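PDB 6IUY: glycerol-3-phosphate dehydrogenase [NAD(+)] from Dunaliella salina, which probably catalyses NAD-dependent interconversion of sn-glycerol 3-phosphate and dihydroxyacetone phosphate, and carries a phosphatase-like haloacid dehalogenase domain as well. Local coordinates for residues Phe100-Leu110 with Glu137-Leu146; Ser182-Arg193 with Ser209-Gly220. One frame throughout, in Å; residues are numbered along the deposited sequence.

Interaction 1. Residues Phe100-Leu110 with Glu137-Leu146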
loop_
_atom_site.group_PDB
_atom_site.type_symbol
_atom_site.label_atom_id
_atom_site.label_comp_id
_atom_site.label_asym_id
_atom_site.label_seq_id
_atom_site.Cartn_x
_atom_site.Cartn_y
_atom_site.Cartn_z
ATOM N N PHE A 100 -33.790 39.003 -25.712
ATOM C CA PHE A 100 -32.977 38.784 -26.909
ATOM C C PHE A 100 -32.418 37.371 -26.985
ATOM O O PHE A 100 -32.477 36.727 -28.035
ATOM C CB PHE A 100 -31.833 39.799 -26.961
ATOM C CG PHE A 100 -30.815 39.507 -28.018
ATOM C CD1 PHE A 100 -30.928 40.064 -29.280
ATOM C CD2 PHE A 100 -29.738 38.672 -27.750
ATOM C CE1 PHE A 100 -29.990 39.792 -30.261
ATOM C CE2 PHE A 100 -28.798 38.390 -28.725
ATOM C CZ PHE A 100 -28.922 38.953 -29.985
ATOM N N LEU A 101 -31.868 36.903 -25.868
ATOM C CA LEU A 101 -31.289 35.567 -25.786
ATOM C C LEU A 101 -32.356 34.504 -26.013
ATOM O O LEU A 101 -32.045 33.359 -26.361
ATOM C CB LEU A 101 -30.606 35.355 -24.431
ATOM C CG LEU A 101 -29.311 36.138 -24.210
ATOM C CD1 LEU A 101 -28.761 35.889 -22.822
ATOM C CD2 LEU A 101 -28.284 35.763 -25.261
ATOM N N GLU A 102 -33.614 34.881 -25.815
ATOM C CA GLU A 102 -34.709 33.975 -26.117
ATOM C C GLU A 102 -35.047 34.039 -27.614
ATOM O O GLU A 102 -35.174 33.004 -28.263
ATOM C CB GLU A 102 -35.934 34.298 -25.258
ATOM C CG GLU A 102 -36.982 33.198 -25.269
ATOM C CD GLU A 102 -37.847 33.176 -24.019
ATOM O OE1 GLU A 102 -37.864 34.180 -23.272
ATOM O OE2 GLU A 102 -38.507 32.141 -23.783
ATOM N N GLU A 103 -35.167 35.249 -28.158
ATOM C CA GLU A 103 -35.456 35.435 -29.583
ATOM C C GLU A 103 -34.388 34.816 -30.476
ATOM O O GLU A 103 -34.672 34.374 -31.588
ATOM C CB GLU A 103 -35.589 36.920 -29.927
ATOM C CG GLU A 103 -36.899 37.574 -29.506
ATOM C CD GLU A 103 -36.987 39.019 -29.973
ATOM O OE1 GLU A 103 -37.701 39.813 -29.324
ATOM O OE2 GLU A 103 -36.338 39.355 -30.989
ATOM N N HIS A 104 -33.152 34.812 -29.994
ATOM C CA HIS A 104 -32.061 34.182 -30.719
ATOM C C HIS A 104 -31.400 33.120 -29.852
ATOM O O HIS A 104 -30.255 33.288 -29.443
ATOM C CB HIS A 104 -31.035 35.225 -31.168
ATOM C CG HIS A 104 -31.574 36.220 -32.150
ATOM N ND1 HIS A 104 -32.067 37.449 -31.770
ATOM C CD2 HIS A 104 -31.710 36.160 -33.496
ATOM C CE1 HIS A 104 -32.478 38.109 -32.840
ATOM N NE2 HIS A 104 -32.273 37.348 -33.900
ATOM N N PRO A 105 -32.120 32.020 -29.570
ATOM C CA PRO A 105 -31.586 30.949 -28.723
ATOM C C PRO A 105 -30.230 30.498 -29.232
ATOM O O PRO A 105 -30.069 30.214 -30.421
ATOM C CB PRO A 105 -32.629 29.834 -28.849
ATOM C CG PRO A 105 -33.377 30.148 -30.102
ATOM C CD PRO A 105 -33.404 31.641 -30.181
ATOM N N ALA A 106 -29.252 30.461 -28.340
ATOM C CA ALA A 106 -27.878 30.241 -28.749
ATOM C C ALA A 106 -27.660 28.800 -29.192
ATOM O O ALA A 106 -26.750 28.134 -28.712
ATOM C CB ALA A 106 -26.927 30.614 -27.617
ATOM N N HIS A 107 -28.515 28.326 -30.095
ATOM C CA HIS A 107 -28.354 27.027 -30.748
ATOM C C HIS A 107 -28.683 27.198 -32.228
ATOM O O HIS A 107 -28.447 26.320 -33.059
ATOM C CB HIS A 107 -29.246 25.950 -30.099
ATOM C CG HIS A 107 -30.672 25.950 -30.574
ATOM N ND1 HIS A 107 -31.724 26.331 -29.767
ATOM C CD2 HIS A 107 -31.221 25.583 -31.759
ATOM C CE1 HIS A 107 -32.859 26.218 -30.440
ATOM N NE2 HIS A 107 -32.581 25.770 -31.651
ATOM N N THR A 108 -29.249 28.356 -32.532
ATOM C CA THR A 108 -29.644 28.711 -33.879
ATOM C C THR A 108 -28.527 29.517 -34.515
ATOM O O THR A 108 -28.528 29.787 -35.719
ATOM C CB THR A 108 -30.946 29.526 -33.860
ATOM O OG1 THR A 108 -30.781 30.658 -32.993
ATOM C CG2 THR A 108 -32.088 28.674 -33.332
ATOM N N ARG A 109 -27.560 29.869 -33.676
ATOM C CA ARG A 109 -26.565 30.874 -34.007
ATOM C C ARG A 109 -25.248 30.294 -34.486
ATOM O O ARG A 109 -24.333 31.037 -34.838
ATOM C CB ARG A 109 -26.300 31.760 -32.788
ATOM C CG ARG A 109 -27.529 32.422 -32.200
ATOM C CD ARG A 109 -27.095 33.499 -31.232
ATOM N NE ARG A 109 -25.981 34.259 -31.792
ATOM C CZ ARG A 109 -25.264 35.157 -31.125
ATOM N NH1 ARG A 109 -25.538 35.417 -29.851
ATOM N NH2 ARG A 109 -24.264 35.791 -31.734
ATOM N N LEU A 110 -25.147 28.972 -34.502
ATOM C CA LEU A 110 -23.846 28.346 -34.650
ATOM C C LEU A 110 -23.555 27.918 -36.079
ATOM O O LEU A 110 -24.399 27.328 -36.748
ATOM C CB LEU A 110 -23.739 27.150 -33.705
ATOM C CG LEU A 110 -23.985 27.517 -32.243
ATOM C CD1 LEU A 110 -25.485 27.625 -31.969
ATOM C CD2 LEU A 110 -23.345 26.498 -31.325
ATOM N N GLU A 137 -22.212 38.242 -21.702
ATOM C CA GLU A 137 -23.624 37.887 -21.651
ATOM C C GLU A 137 -24.089 37.163 -22.918
ATOM O O GLU A 137 -25.162 36.549 -22.942
ATOM C CB GLU A 137 -24.472 39.145 -21.426
ATOM C CG GLU A 137 -24.254 39.831 -20.082
ATOM C CD GLU A 137 -23.105 40.817 -20.097
ATOM O OE1 GLU A 137 -22.433 40.939 -21.140
ATOM O OE2 GLU A 137 -22.870 41.477 -19.062
ATOM N N MET A 138 -23.280 37.242 -23.970
ATOM C CA MET A 138 -23.611 36.613 -25.245
ATOM C C MET A 138 -22.848 35.301 -25.449
ATOM O O MET A 138 -23.339 34.369 -26.105
ATOM C CB MET A 138 -23.303 37.571 -26.398
ATOM C CG MET A 138 -23.823 38.987 -26.187
ATOM S SD MET A 138 -25.609 39.079 -26.351
ATOM C CE MET A 138 -25.763 38.453 -28.016
ATOM N N ALA A 139 -21.635 35.250 -24.900
ATOM C CA ALA A 139 -20.760 34.097 -25.079
ATOM C C ALA A 139 -21.145 32.938 -24.165
ATOM O O ALA A 139 -20.854 31.784 -24.487
ATOM C CB ALA A 139 -19.307 34.486 -24.837
ATOM N N LEU A 140 -21.793 33.234 -23.037
ATOM C CA LEU A 140 -22.037 32.202 -22.031
ATOM C C LEU A 140 -23.113 31.216 -22.456
ATOM O O LEU A 140 -23.012 30.035 -22.147
ATOM C CB LEU A 140 -22.390 32.822 -20.671
ATOM C CG LEU A 140 -21.172 33.395 -19.934
ATOM C CD1 LEU A 140 -21.529 33.926 -18.551
ATOM C CD2 LEU A 140 -20.091 32.345 -19.825
ATOM N N PRO A 141 -24.149 31.686 -23.167
ATOM C CA PRO A 141 -25.127 30.699 -23.650
ATOM C C PRO A 141 -24.503 29.807 -24.707
ATOM O O PRO A 141 -24.757 28.602 -24.739
ATOM C CB PRO A 141 -26.249 31.559 -24.243
ATOM C CG PRO A 141 -26.103 32.909 -23.566
ATOM C CD PRO A 141 -24.616 33.075 -23.347
ATOM N N ILE A 142 -23.678 30.392 -25.563
ATOM C CA ILE A 142 -22.966 29.607 -26.554
ATOM C C ILE A 142 -22.025 28.620 -25.860
ATOM O O ILE A 142 -21.923 27.468 -26.275
ATOM C CB ILE A 142 -22.162 30.494 -27.528
ATOM C CG1 ILE A 142 -23.084 31.488 -28.236
ATOM C CG2 ILE A 142 -21.437 29.635 -28.557
ATOM C CD1 ILE A 142 -22.341 32.524 -29.039
ATOM N N ALA A 143 -21.344 29.064 -24.803
ATOM C CA ALA A 143 -20.461 28.176 -24.045
ATOM C C ALA A 143 -21.263 27.040 -23.417
ATOM O O ALA A 143 -20.873 25.869 -23.491
ATOM C CB ALA A 143 -19.709 28.944 -22.980
ATOM N N SER A 144 -22.386 27.391 -22.805
ATOM C CA SER A 144 -23.246 26.404 -22.171
ATOM C C SER A 144 -23.681 25.311 -23.154
ATOM O O SER A 144 -23.764 24.129 -22.807
ATOM C CB SER A 144 -24.470 27.092 -21.570
ATOM O OG SER A 144 -25.518 26.167 -21.320
ATOM N N HIS A 145 -23.945 25.717 -24.388
ATOM C CA HIS A 145 -24.468 24.814 -25.397
ATOM C C HIS A 145 -23.384 23.890 -25.903
ATOM O O HIS A 145 -23.652 22.732 -26.205
ATOM C CB HIS A 145 -25.076 25.599 -26.563
ATOM C CG HIS A 145 -25.726 24.735 -27.597
ATOM N ND1 HIS A 145 -27.030 24.303 -27.490
ATOM C CD2 HIS A 145 -25.250 24.223 -28.759
ATOM C CE1 HIS A 145 -27.333 23.561 -28.542
ATOM N NE2 HIS A 145 -26.271 23.493 -29.324
ATOM N N LEU A 146 -22.162 24.407 -26.002
ATOM C CA LEU A 146 -21.037 23.609 -26.480
ATOM C C LEU A 146 -20.392 22.803 -25.350
ATOM O O LEU A 146 -19.349 22.175 -25.542
ATOM C CB LEU A 146 -19.991 24.506 -27.150
ATOM C CG LEU A 146 -20.443 25.201 -28.440
ATOM C CD1 LEU A 146 -19.406 26.205 -28.875
ATOM C CD2 LEU A 146 -20.714 24.174 -29.551
#

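Interaction 2. Residues Ser182-Arg193 with Ser209-Gly220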
loop_
_atom_site.group_PDB
_atom_site.type_symbol
_atom_site.label_atom_id
_atom_site.label_comp_id
_atom_site.label_asym_id
_atom_site.label_seq_id
_atom_site.Cartn_x
_atom_site.Cartn_y
_atom_site.Cartn_z
ATOM N N SER A 182 -6.278 46.649 -28.135
ATOM C CA SER A 182 -5.060 46.289 -27.417
ATOM C C SER A 182 -4.711 44.802 -27.620
ATOM O O SER A 182 -4.886 44.255 -28.716
ATOM C CB SER A 182 -5.207 46.612 -25.923
ATOM O OG SER A 182 -6.261 45.871 -25.323
ATOM N N HIS A 183 -4.225 44.155 -26.563
ATOM C CA HIS A 183 -3.787 42.761 -26.645
ATOM C C HIS A 183 -4.629 41.817 -25.781
ATOM O O HIS A 183 -4.089 41.128 -24.912
ATOM C CB HIS A 183 -2.324 42.646 -26.212
ATOM C CG HIS A 183 -1.418 43.648 -26.849
ATOM N ND1 HIS A 183 -0.825 43.439 -28.081
ATOM C CD2 HIS A 183 -0.984 44.859 -26.429
ATOM C CE1 HIS A 183 -0.078 44.479 -28.389
ATOM N NE2 HIS A 183 -0.155 45.357 -27.401
ATOM N N PHE A 184 -5.938 41.781 -26.008
ATOM C CA PHE A 184 -6.824 41.049 -25.108
ATOM C C PHE A 184 -6.668 39.533 -25.232
ATOM O O PHE A 184 -6.671 38.810 -24.230
ATOM C CB PHE A 184 -8.283 41.434 -25.364
ATOM C CG PHE A 184 -9.269 40.717 -24.474
ATOM C CD1 PHE A 184 -9.517 41.163 -23.188
ATOM C CD2 PHE A 184 -9.954 39.603 -24.927
ATOM C CE1 PHE A 184 -10.429 40.510 -22.366
ATOM C CE2 PHE A 184 -10.862 38.945 -24.111
ATOM C CZ PHE A 184 -11.099 39.400 -22.829
ATOM N N LYS A 185 -6.529 39.057 -26.466
ATOM C CA LYS A 185 -6.588 37.630 -26.729
ATOM C C LYS A 185 -5.233 36.960 -26.533
ATOM O O LYS A 185 -5.159 35.824 -26.060
ATOM C CB LYS A 185 -7.140 37.383 -28.137
ATOM C CG LYS A 185 -8.625 37.738 -28.230
ATOM C CD LYS A 185 -9.276 37.317 -29.524
ATOM C CE LYS A 185 -10.750 37.636 -29.460
ATOM N NZ LYS A 185 -11.538 37.128 -30.613
ATOM N N SER A 186 -4.158 37.654 -26.881
ATOM C CA SER A 186 -2.834 37.116 -26.629
ATOM C C SER A 186 -2.609 37.032 -25.123
ATOM O O SER A 186 -2.004 36.083 -24.638
ATOM C CB SER A 186 -1.743 37.963 -27.297
ATOM O OG SER A 186 -1.428 39.124 -26.544
ATOM N N ARG A 187 -3.116 38.015 -24.381
ATOM C CA ARG A 187 -2.974 38.012 -22.921
ATOM C C ARG A 187 -3.802 36.897 -22.276
ATOM O O ARG A 187 -3.332 36.223 -21.359
ATOM C CB ARG A 187 -3.356 39.379 -22.332
ATOM C CG ARG A 187 -2.270 40.436 -22.543
ATOM C CD ARG A 187 -2.611 41.815 -21.961
ATOM N NE ARG A 187 -1.563 42.791 -22.282
ATOM C CZ ARG A 187 -1.445 44.000 -21.731
ATOM N NH1 ARG A 187 -2.316 44.409 -20.812
ATOM N NH2 ARG A 187 -0.449 44.803 -22.099
ATOM N N ALA A 188 -5.022 36.702 -22.763
ATOM C CA ALA A 188 -5.852 35.591 -22.312
ATOM C C ALA A 188 -5.184 34.248 -22.593
ATOM O O ALA A 188 -5.343 33.308 -21.825
ATOM C CB ALA A 188 -7.215 35.637 -22.973
ATOM N N ILE A 189 -4.449 34.146 -23.698
ATOM C CA ILE A 189 -3.753 32.900 -23.998
ATOM C C ILE A 189 -2.565 32.736 -23.054
ATOM O O ILE A 189 -2.261 31.624 -22.630
ATOM C CB ILE A 189 -3.300 32.831 -25.469
ATOM C CG1 ILE A 189 -4.446 32.296 -26.327
ATOM C CG2 ILE A 189 -2.108 31.913 -25.630
ATOM C CD1 ILE A 189 -4.061 32.007 -27.743
ATOM N N GLU A 190 -1.927 33.846 -22.692
ATOM C CA GLU A 190 -0.814 33.821 -21.742
ATOM C C GLU A 190 -1.231 33.359 -20.349
ATOM O O GLU A 190 -0.454 32.725 -19.633
ATOM C CB GLU A 190 -0.175 35.201 -21.637
ATOM C CG GLU A 190 0.952 35.447 -22.622
ATOM C CD GLU A 190 1.364 36.913 -22.682
ATOM O OE1 GLU A 190 0.687 37.749 -22.043
ATOM O OE2 GLU A 190 2.359 37.229 -23.370
ATOM N N ARG A 191 -2.455 33.694 -19.961
ATOM C CA ARG A 191 -2.969 33.321 -18.653
ATOM C C ARG A 191 -3.309 31.838 -18.627
ATOM O O ARG A 191 -3.051 31.145 -17.639
ATOM C CB ARG A 191 -4.193 34.155 -18.307
ATOM C CG ARG A 191 -3.891 35.632 -18.189
ATOM C CD ARG A 191 -4.556 36.196 -16.956
ATOM N NE ARG A 191 -5.951 36.522 -17.194
ATOM C CZ ARG A 191 -6.928 36.272 -16.331
ATOM N NH1 ARG A 191 -6.658 35.669 -15.174
ATOM N NH2 ARG A 191 -8.179 36.614 -16.631
ATOM N N ILE A 192 -3.887 31.367 -19.732
ATOM C CA ILE A 192 -4.175 29.949 -19.944
ATOM C C ILE A 192 -2.900 29.111 -19.855
ATOM O O ILE A 192 -2.890 28.050 -19.230
ATOM C CB ILE A 192 -4.864 29.722 -21.317
ATOM C CG1 ILE A 192 -6.342 30.124 -21.251
ATOM C CG2 ILE A 192 -4.740 28.284 -21.758
ATOM C CD1 ILE A 192 -7.021 30.163 -22.604
ATOM N N ARG A 193 -1.821 29.602 -20.456
ATOM C CA ARG A 193 -0.565 28.869 -20.500
ATOM C C ARG A 193 0.054 28.745 -19.111
ATOM O O ARG A 193 0.738 27.764 -18.817
ATOM C CB ARG A 193 0.401 29.553 -21.462
ATOM C CG ARG A 193 1.581 28.704 -21.877
ATOM C CD ARG A 193 2.553 29.468 -22.803
ATOM N NE ARG A 193 2.015 29.618 -24.151
ATOM C CZ ARG A 193 1.950 28.618 -25.028
ATOM N NH1 ARG A 193 2.393 27.410 -24.690
ATOM N NH2 ARG A 193 1.443 28.818 -26.241
ATOM N N SER A 209 -8.177 40.613 -33.997
ATOM C CA SER A 209 -7.978 40.287 -32.586
ATOM C C SER A 209 -7.469 38.851 -32.452
ATOM O O SER A 209 -6.739 38.531 -31.516
ATOM C CB SER A 209 -9.277 40.471 -31.792
ATOM O OG SER A 209 -10.328 39.687 -32.340
ATOM N N ASP A 210 -7.849 37.999 -33.405
ATOM C CA ASP A 210 -7.497 36.582 -33.371
ATOM C C ASP A 210 -6.063 36.359 -33.840
ATOM O O ASP A 210 -5.313 35.565 -33.263
ATOM C CB ASP A 210 -8.477 35.788 -34.230
ATOM C CG ASP A 210 -9.926 36.077 -33.869
ATOM O OD1 ASP A 210 -10.259 36.046 -32.662
ATOM O OD2 ASP A 210 -10.739 36.336 -34.785
ATOM N N LEU A 211 -5.688 37.068 -34.899
ATOM C CA LEU A 211 -4.313 37.078 -35.369
ATOM C C LEU A 211 -3.414 37.573 -34.264
ATOM O O LEU A 211 -2.301 37.081 -34.075
ATOM C CB LEU A 211 -4.166 37.972 -36.594
ATOM C CG LEU A 211 -2.732 38.201 -37.060
ATOM C CD1 LEU A 211 -2.158 36.891 -37.570
ATOM C CD2 LEU A 211 -2.692 39.275 -38.135
ATOM N N GLU A 212 -3.909 38.562 -33.534
ATOM C CA GLU A 212 -3.158 39.151 -32.438
ATOM C C GLU A 212 -2.818 38.097 -31.384
ATOM O O GLU A 212 -1.734 38.137 -30.791
ATOM C CB GLU A 212 -3.954 40.306 -31.816
ATOM C CG GLU A 212 -3.171 41.136 -30.815
ATOM C CD GLU A 212 -3.125 40.514 -29.427
ATOM O OE1 GLU A 212 -4.177 40.029 -28.945
ATOM O OE2 GLU A 212 -2.032 40.520 -28.821
ATOM N N ALA A 213 -3.741 37.155 -31.165
ATOM C CA ALA A 213 -3.553 36.083 -30.180
ATOM C C ALA A 213 -2.213 35.387 -30.339
ATOM O O ALA A 213 -1.622 34.983 -29.354
ATOM C CB ALA A 213 -4.675 35.070 -30.273
ATOM N N MET A 214 -1.724 35.273 -31.571
ATOM C CA MET A 214 -0.411 34.688 -31.839
ATOM C C MET A 214 0.723 35.707 -31.925
ATOM O O MET A 214 1.784 35.518 -31.324
ATOM C CB MET A 214 -0.421 33.892 -33.146
ATOM C CG MET A 214 1.000 33.475 -33.531
ATOM S SD MET A 214 1.234 32.892 -35.219
ATOM C CE MET A 214 3.032 32.878 -35.327
ATOM N N GLN A 215 0.504 36.768 -32.699
ATOM C CA GLN A 215 1.542 37.765 -32.993
ATOM C C GLN A 215 1.934 38.649 -31.809
ATOM O O GLN A 215 3.096 39.026 -31.676
ATOM C CB GLN A 215 1.089 38.667 -34.141
ATOM C CG GLN A 215 1.022 37.996 -35.501
ATOM C CD GLN A 215 0.345 38.885 -36.525
ATOM O OE1 GLN A 215 -0.148 39.966 -36.192
ATOM N NE2 GLN A 215 0.313 38.436 -37.776
ATOM N N GLY A 216 0.967 39.007 -30.968
ATOM C CA GLY A 216 1.263 39.764 -29.761
ATOM C C GLY A 216 1.881 38.840 -28.732
ATOM O O GLY A 216 1.238 37.902 -28.274
ATOM N N SER A 217 3.135 39.075 -28.385
ATOM C CA SER A 217 3.824 38.254 -27.384
ATOM C C SER A 217 4.149 36.842 -27.860
ATOM O O SER A 217 3.433 36.262 -28.682
ATOM C CB SER A 217 3.000 38.168 -26.092
ATOM O OG SER A 217 2.439 36.877 -25.916
ATOM N N PRO A 218 5.243 36.285 -27.323
ATOM C CA PRO A 218 5.777 34.958 -27.636
ATOM C C PRO A 218 5.059 33.825 -26.903
ATOM O O PRO A 218 5.095 32.686 -27.369
ATOM C CB PRO A 218 7.233 35.061 -27.179
ATOM C CG PRO A 218 7.190 36.028 -26.034
ATOM C CD PRO A 218 6.102 37.020 -26.373
ATOM N N ASP A 219 4.419 34.119 -25.776
ATOM C CA ASP A 219 3.711 33.083 -25.037
ATOM C C ASP A 219 2.259 33.006 -25.498
ATOM O O ASP A 219 1.409 32.418 -24.822
ATOM C CB ASP A 219 3.789 33.334 -23.521
ATOM C CG ASP A 219 5.231 33.383 -22.999
ATOM O OD1 ASP A 219 6.160 32.917 -23.702
ATOM O OD2 ASP A 219 5.435 33.886 -21.875
ATOM N N GLY A 220 1.978 33.604 -26.653
ATOM C CA GLY A 220 0.646 33.544 -27.242
ATOM C C GLY A 220 0.361 32.216 -27.933
ATOM O O GLY A 220 1.020 31.210 -27.659
#

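Interaction 1. Residues Phe100-Leu110 with Glu137-Leu146
A106 is the centre of this largely apolar contact: its CB lies 3.6 Å from P141 CB and 4.0 Å from I142 CG1. Its CA comes within 5.4 Å of the I142 CA, an approach that the small methyl permits. To one side, L101 CD2 meets P141 CG at 4.0 Å, the two side chains crossing at about a right angle. Beyond it, M138 SD lies 5.0 Å from the centroid of the F100 ring and 54° off its normal, an oblique Met-aromatic contact. I142 CD1 lies over one face of the R109 guanidinium.

To the other side, H145 has CG anti to the backbone N (chi1 -176°), which carries the imidazole across to the loop, with A106 O over one ring face. H107 CB approaches H145 CE1 at 3.4 Å, and L110 CD2 lies 3.9 Å from H145 CD2. With alanine at H145, E115 is likely to lose its hydrogen bond to NE2 and a gap to open beside H107 and L110.

In the next shell, P105 O accepts from both T108 N and T108 OG1, which pins the turn, and R109 NH2 hydrogen-bonds S51 OG. The contact joins the end of helix 94-103 and the turn after it to helix 136-145, whose A139 and A143 rest on V153 of strand 153-154, while L54 of helix 51-54 packs against F100 and helix 114-123 against L110 and L146.

Interaction 2. Residues Ser182-Arg193 with Ser209-Gly220
K185 supplies the salt bridge: its extended chain reaches between S209, D210, E212 and A213 as a knob into a hole, and NZ meets D210 OD1 at 2.6 Å on the syn side. NZ also pairs with D41, a magnesium ligand, consistent with the conserved lysine of haloacid dehalogenase active sites.

Hydrogen bonds to E212 fix the start of helix 184-195. OE2 takes S186 OG on its syn lone pair at 2.7 Å and H183 ND1 from above the carboxylate plane at 3.2 Å, while OE1 receives S186 N at 3.1 Å. E212 is bent at chi2 (-82°), which brings both oxygens to this helix end. Further along, S217 OG donates to E190 OE2. The edge of the R193 guanidinium grips two carbonyls, NE reaching D219 O at 2.9 Å (N-H...O 167°) and NH2 reaching G220 O at 2.8 Å; D222 adds a salt bridge.

In the apolar packing, I189 sets CD1 4.0 Å from A213 CB and CG2 against the G220 backbone.

The axes of helices 184-193 and 209-215 approach to 7.1 Å, crossing at -48°. Behind them, I189 rests on strand 127-131, I192 on strands 127-131, 153-154 and 201-205, and A213 on strand 201-205.

How the interactions relate
Interaction 1 closes before interaction 2 opens along the chain, and both fall in the haloacid dehalogenase-like range. Their centres are 25 Å apart and their nearest atoms about 10 Å, without touching. What they share is the six-stranded parallel sheet of this Rossmann-like unit: helix 136-145 packs on V153 and helix 184-195 on the adjacent F154, residues expected to face opposite sides of strand 153-154, so the contacts flank the sheet. Interaction 2 borders the magnesium site directly, the D210 side chain about 4 Å from the ion; in interaction 1 the R109 side chain is about 10 Å from it, reaching the site only through the neighbourhood of D43.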